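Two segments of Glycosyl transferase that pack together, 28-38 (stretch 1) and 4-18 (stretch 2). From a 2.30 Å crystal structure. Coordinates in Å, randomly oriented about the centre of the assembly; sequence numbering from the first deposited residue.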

# COMPACT_ATOMS: atom_id res chain seq x y z
N GLN A 28 -40.32 -21.74 5.59
CA GLN A 28 -38.98 -22.15 5.18
C GLN A 28 -38.99 -22.70 3.77
O GLN A 28 -38.17 -22.32 2.93
CB GLN A 28 -38.42 -23.18 6.17
CG GLN A 28 -36.94 -23.49 5.95
CD GLN A 28 -36.27 -24.05 7.20
OE1 GLN A 28 -35.60 -23.32 7.93
NE2 GLN A 28 -36.45 -25.34 7.43
N ILE A 29 -39.93 -23.61 3.48
CA ILE A 29 -40.15 -24.06 2.11
C ILE A 29 -40.47 -22.87 1.21
O ILE A 29 -40.00 -22.79 0.07
CB ILE A 29 -41.28 -25.11 2.09
CG1 ILE A 29 -40.74 -26.45 2.59
CG2 ILE A 29 -41.89 -25.23 0.70
CD1 ILE A 29 -41.76 -27.56 2.54
N LEU A 30 -41.24 -21.91 1.73
CA LEU A 30 -41.58 -20.73 0.95
C LEU A 30 -40.38 -19.79 0.82
O LEU A 30 -40.16 -19.21 -0.25
CB LEU A 30 -42.76 -20.00 1.61
CG LEU A 30 -43.01 -18.54 1.29
CD1 LEU A 30 -43.53 -18.44 -0.12
CD2 LEU A 30 -44.03 -17.95 2.25
N ALA A 31 -39.59 -19.65 1.88
CA ALA A 31 -38.42 -18.78 1.82
C ALA A 31 -37.44 -19.25 0.75
O ALA A 31 -36.87 -18.43 0.02
CB ALA A 31 -37.73 -18.70 3.18
N GLU A 32 -37.24 -20.56 0.64
CA GLU A 32 -36.39 -21.11 -0.42
C GLU A 32 -37.00 -20.89 -1.79
O GLU A 32 -36.27 -20.80 -2.78
CB GLU A 32 -36.16 -22.60 -0.19
CG GLU A 32 -35.71 -22.96 1.22
CD GLU A 32 -34.36 -23.66 1.26
OE1 GLU A 32 -33.41 -23.12 0.66
OE2 GLU A 32 -34.28 -24.73 1.89
N PHE A 33 -38.33 -20.82 -1.86
CA PHE A 33 -39.00 -20.59 -3.13
C PHE A 33 -38.62 -19.23 -3.73
O PHE A 33 -38.35 -19.14 -4.93
CB PHE A 33 -40.51 -20.72 -2.95
CG PHE A 33 -41.32 -20.10 -4.05
CD1 PHE A 33 -41.10 -20.44 -5.37
CD2 PHE A 33 -42.32 -19.19 -3.75
CE1 PHE A 33 -41.85 -19.87 -6.38
CE2 PHE A 33 -43.08 -18.61 -4.76
CZ PHE A 33 -42.84 -18.95 -6.07
N LEU A 34 -38.58 -18.16 -2.92
CA LEU A 34 -38.26 -16.86 -3.49
C LEU A 34 -36.79 -16.48 -3.41
O LEU A 34 -36.40 -15.46 -3.99
CB LEU A 34 -39.07 -15.72 -2.86
CG LEU A 34 -40.59 -15.89 -2.87
CD1 LEU A 34 -41.12 -16.65 -1.66
CD2 LEU A 34 -41.32 -14.57 -3.08
N ASN A 35 -35.97 -17.24 -2.71
CA ASN A 35 -34.54 -17.06 -2.91
C ASN A 35 -34.20 -17.44 -4.34
O ASN A 35 -33.47 -16.72 -5.04
CB ASN A 35 -33.76 -17.89 -1.89
CG ASN A 35 -33.94 -17.39 -0.46
OD1 ASN A 35 -34.27 -16.23 -0.23
ND2 ASN A 35 -33.73 -18.28 0.50
N ARG A 36 -34.78 -18.54 -4.82
CA ARG A 36 -34.44 -19.05 -6.14
C ARG A 36 -35.06 -18.21 -7.25
O ARG A 36 -34.38 -17.87 -8.23
CB ARG A 36 -34.88 -20.50 -6.28
CG ARG A 36 -33.82 -21.58 -6.05
CD ARG A 36 -34.14 -22.72 -6.99
NE ARG A 36 -35.43 -23.30 -6.73
CZ ARG A 36 -36.42 -23.33 -7.61
NH1 ARG A 36 -36.25 -22.76 -8.79
NH2 ARG A 36 -37.58 -23.92 -7.29
N HIS A 37 -36.36 -17.92 -7.13
CA HIS A 37 -37.10 -17.20 -8.16
C HIS A 37 -36.50 -15.82 -8.42
O HIS A 37 -36.39 -15.39 -9.57
CB HIS A 37 -38.57 -17.13 -7.74
CG HIS A 37 -39.36 -16.06 -8.44
ND1 HIS A 37 -39.97 -16.24 -9.66
CD2 HIS A 37 -39.64 -14.79 -8.06
CE1 HIS A 37 -40.61 -15.13 -10.00
NE2 HIS A 37 -40.42 -14.23 -9.05
N PHE A 38 -36.15 -15.08 -7.35
CA PHE A 38 -35.47 -13.80 -7.52
C PHE A 38 -34.05 -13.97 -8.03
O PHE A 38 -33.48 -13.03 -8.60
CB PHE A 38 -35.46 -12.98 -6.21
CG PHE A 38 -36.73 -12.15 -5.93
CD1 PHE A 38 -37.82 -12.70 -5.27
CD2 PHE A 38 -36.81 -10.81 -6.28
CE1 PHE A 38 -38.97 -11.98 -5.01
CE2 PHE A 38 -37.96 -10.08 -6.02
CZ PHE A 38 -39.04 -10.66 -5.38
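Stretch 2 4-18: DFYEVMRLIAVEILN

Stretch 2 lies along stretch 1 as a nearly antiparallel helix, held by apolar and aromatic side-chain packing with no hydrogen bond or salt bridge between the two. Residues 4-17 are helical, continuing a helix that begins earlier in the chain, and N18 is the first residue to leave helical phi/psi. The N-to-C directions of the two helices make an angle of 159°, and their axes come no closer than 10.2 Å. Because they run in opposing senses, the end of stretch 2 meets the beginning of stretch 1: the CA atoms of I16 and L30 are 6.8 Å apart, whereas those of M9 and H37 are 9.5 Å apart. The wider spacing at M9 and H37 is bridged by their two side chains, which meet at M9 CE and H37 ND1.

M9, I12 and I16, spaced three and four residues apart, point CA-to-CB toward stretch 1, a spacing that places them on one face of the helix. I16 (chi1 m, chi2 t) reaches three residues: its CG2 lies 3.7 Å from I29 CG2 and 4.3 Å from L30 CB, and its CD1 lies 4.2 Å from F33 CD2. Beside it, L17 starts out sideways but its end comes nearer, bringing CD2 to 4.4 Å from L30 CD2. A13 adds a small methyl, CB, 4.4 Å from F33 CE2.

M9, with all three chi angles m, curls its CE between two rings of stretch 1. M9 CE meets the edge of the F33 ring, 3.4 Å from F33 CZ, and approaches the H37 ring obliquely, 3.3 Å from H37 ND1; M9 SD is 5.0 Å from the centroid of that ring. Farther along, F5 and Y6 both reach the edge of the H37 ring, F5 CZ at 3.9 Å from H37 CE1 and Y6 CE1 at 4.1 Å from H37 NE2. The contact buries 437 Å², both sides summed.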

# COMPACT_ATOMS: atom_id res chain seq x y z
N ASP A 4 -50.05 -12.26 -16.19
CA ASP A 4 -50.33 -13.67 -16.42
C ASP A 4 -49.29 -14.54 -15.74
O ASP A 4 -49.61 -15.63 -15.24
CB ASP A 4 -50.38 -13.96 -17.92
CG ASP A 4 -51.18 -12.93 -18.69
OD1 ASP A 4 -50.71 -11.78 -18.81
OD2 ASP A 4 -52.27 -13.27 -19.20
N PHE A 5 -48.04 -14.07 -15.67
CA PHE A 5 -46.96 -14.82 -15.03
C PHE A 5 -47.07 -14.76 -13.51
O PHE A 5 -47.14 -15.79 -12.84
CB PHE A 5 -45.61 -14.27 -15.50
CG PHE A 5 -44.43 -14.86 -14.76
CD1 PHE A 5 -43.43 -14.05 -14.25
CD2 PHE A 5 -44.32 -16.23 -14.59
CE1 PHE A 5 -42.35 -14.60 -13.58
CE2 PHE A 5 -43.25 -16.79 -13.92
CZ PHE A 5 -42.26 -15.97 -13.42
N TYR A 6 -47.05 -13.55 -12.95
CA TYR A 6 -47.08 -13.39 -11.50
C TYR A 6 -48.41 -13.80 -10.90
O TYR A 6 -48.48 -14.06 -9.70
CB TYR A 6 -46.75 -11.94 -11.13
CG TYR A 6 -45.34 -11.54 -11.48
CD1 TYR A 6 -44.26 -12.20 -10.90
CD2 TYR A 6 -45.08 -10.50 -12.36
CE1 TYR A 6 -42.96 -11.85 -11.20
CE2 TYR A 6 -43.78 -10.14 -12.67
CZ TYR A 6 -42.73 -10.81 -12.08
OH TYR A 6 -41.43 -10.46 -12.38
N GLU A 7 -49.47 -13.83 -11.72
CA GLU A 7 -50.68 -14.54 -11.35
C GLU A 7 -50.38 -15.95 -10.87
O GLU A 7 -50.85 -16.39 -9.81
CB GLU A 7 -51.63 -14.60 -12.54
CG GLU A 7 -52.80 -15.53 -12.36
CD GLU A 7 -53.75 -15.06 -11.26
OE1 GLU A 7 -54.23 -13.92 -11.37
OE2 GLU A 7 -54.00 -15.86 -10.34
N VAL A 8 -49.61 -16.69 -11.68
CA VAL A 8 -49.29 -18.09 -11.40
C VAL A 8 -48.46 -18.22 -10.14
O VAL A 8 -48.77 -19.03 -9.25
CB VAL A 8 -48.57 -18.68 -12.63
CG1 VAL A 8 -48.00 -20.07 -12.36
CG2 VAL A 8 -49.54 -18.71 -13.81
N MET A 9 -47.39 -17.43 -10.03
CA MET A 9 -46.52 -17.52 -8.86
C MET A 9 -47.26 -17.17 -7.58
O MET A 9 -46.90 -17.65 -6.50
CB MET A 9 -45.31 -16.61 -9.05
CG MET A 9 -44.79 -16.64 -10.45
SD MET A 9 -43.78 -18.10 -10.72
CE MET A 9 -42.64 -18.07 -9.35
N ARG A 10 -48.27 -16.30 -7.69
CA ARG A 10 -49.11 -16.02 -6.53
C ARG A 10 -49.82 -17.28 -6.08
O ARG A 10 -49.76 -17.65 -4.90
CB ARG A 10 -50.14 -14.92 -6.84
CG ARG A 10 -50.92 -14.50 -5.59
CD ARG A 10 -52.19 -13.68 -5.85
NE ARG A 10 -53.05 -14.16 -6.92
CZ ARG A 10 -53.84 -13.37 -7.63
NH1 ARG A 10 -53.83 -12.06 -7.42
NH2 ARG A 10 -54.63 -13.89 -8.58
N LEU A 11 -50.46 -17.99 -7.01
CA LEU A 11 -51.22 -19.17 -6.62
C LEU A 11 -50.31 -20.28 -6.10
O LEU A 11 -50.69 -20.99 -5.16
CB LEU A 11 -52.07 -19.66 -7.80
CG LEU A 11 -53.41 -20.30 -7.43
CD1 LEU A 11 -54.34 -20.30 -8.57
CD2 LEU A 11 -53.27 -21.68 -6.92
N ILE A 12 -49.11 -20.42 -6.66
CA ILE A 12 -48.16 -21.39 -6.11
C ILE A 12 -47.82 -21.03 -4.67
O ILE A 12 -47.77 -21.90 -3.79
CB ILE A 12 -46.89 -21.47 -6.98
CG1 ILE A 12 -47.25 -21.67 -8.44
CG2 ILE A 12 -45.99 -22.61 -6.49
CD1 ILE A 12 -46.05 -21.89 -9.32
N ALA A 13 -47.57 -19.75 -4.40
CA ALA A 13 -47.37 -19.31 -3.03
C ALA A 13 -48.58 -19.62 -2.16
O ALA A 13 -48.44 -19.92 -0.97
CB ALA A 13 -47.05 -17.81 -3.00
N VAL A 14 -49.78 -19.55 -2.74
CA VAL A 14 -51.00 -19.83 -1.98
C VAL A 14 -51.05 -21.30 -1.56
O VAL A 14 -51.42 -21.62 -0.42
CB VAL A 14 -52.25 -19.43 -2.78
CG1 VAL A 14 -53.52 -19.76 -2.01
CG2 VAL A 14 -52.24 -17.94 -3.10
N GLU A 15 -50.66 -22.21 -2.46
CA GLU A 15 -50.79 -23.63 -2.16
C GLU A 15 -49.69 -24.12 -1.21
O GLU A 15 -49.89 -25.08 -0.47
CB GLU A 15 -50.80 -24.46 -3.45
CG GLU A 15 -51.53 -23.80 -4.62
CD GLU A 15 -51.66 -24.71 -5.84
OE1 GLU A 15 -50.91 -24.51 -6.82
OE2 GLU A 15 -52.54 -25.60 -5.80
N ILE A 16 -48.51 -23.51 -1.25
CA ILE A 16 -47.50 -23.83 -0.24
C ILE A 16 -48.05 -23.53 1.15
O ILE A 16 -47.73 -24.22 2.13
CB ILE A 16 -46.19 -23.06 -0.51
CG1 ILE A 16 -45.66 -23.38 -1.91
CG2 ILE A 16 -45.14 -23.40 0.53
CD1 ILE A 16 -44.42 -22.57 -2.28
N LEU A 17 -48.89 -22.50 1.27
CA LEU A 17 -49.49 -22.14 2.55
C LEU A 17 -50.61 -23.08 2.95
O LEU A 17 -50.79 -23.35 4.15
CB LEU A 17 -50.01 -20.70 2.49
CG LEU A 17 -48.96 -19.61 2.22
CD1 LEU A 17 -49.64 -18.27 1.96
CD2 LEU A 17 -47.98 -19.51 3.38
N ASN A 18 -51.37 -23.60 1.99
CA ASN A 18 -52.46 -24.52 2.29
C ASN A 18 -52.05 -25.98 2.20
O ASN A 18 -52.92 -26.86 2.23
CB ASN A 18 -53.65 -24.25 1.36
CG ASN A 18 -54.52 -23.10 1.84
OD1 ASN A 18 -54.90 -23.04 3.01
ND2 ASN A 18 -54.83 -22.18 0.94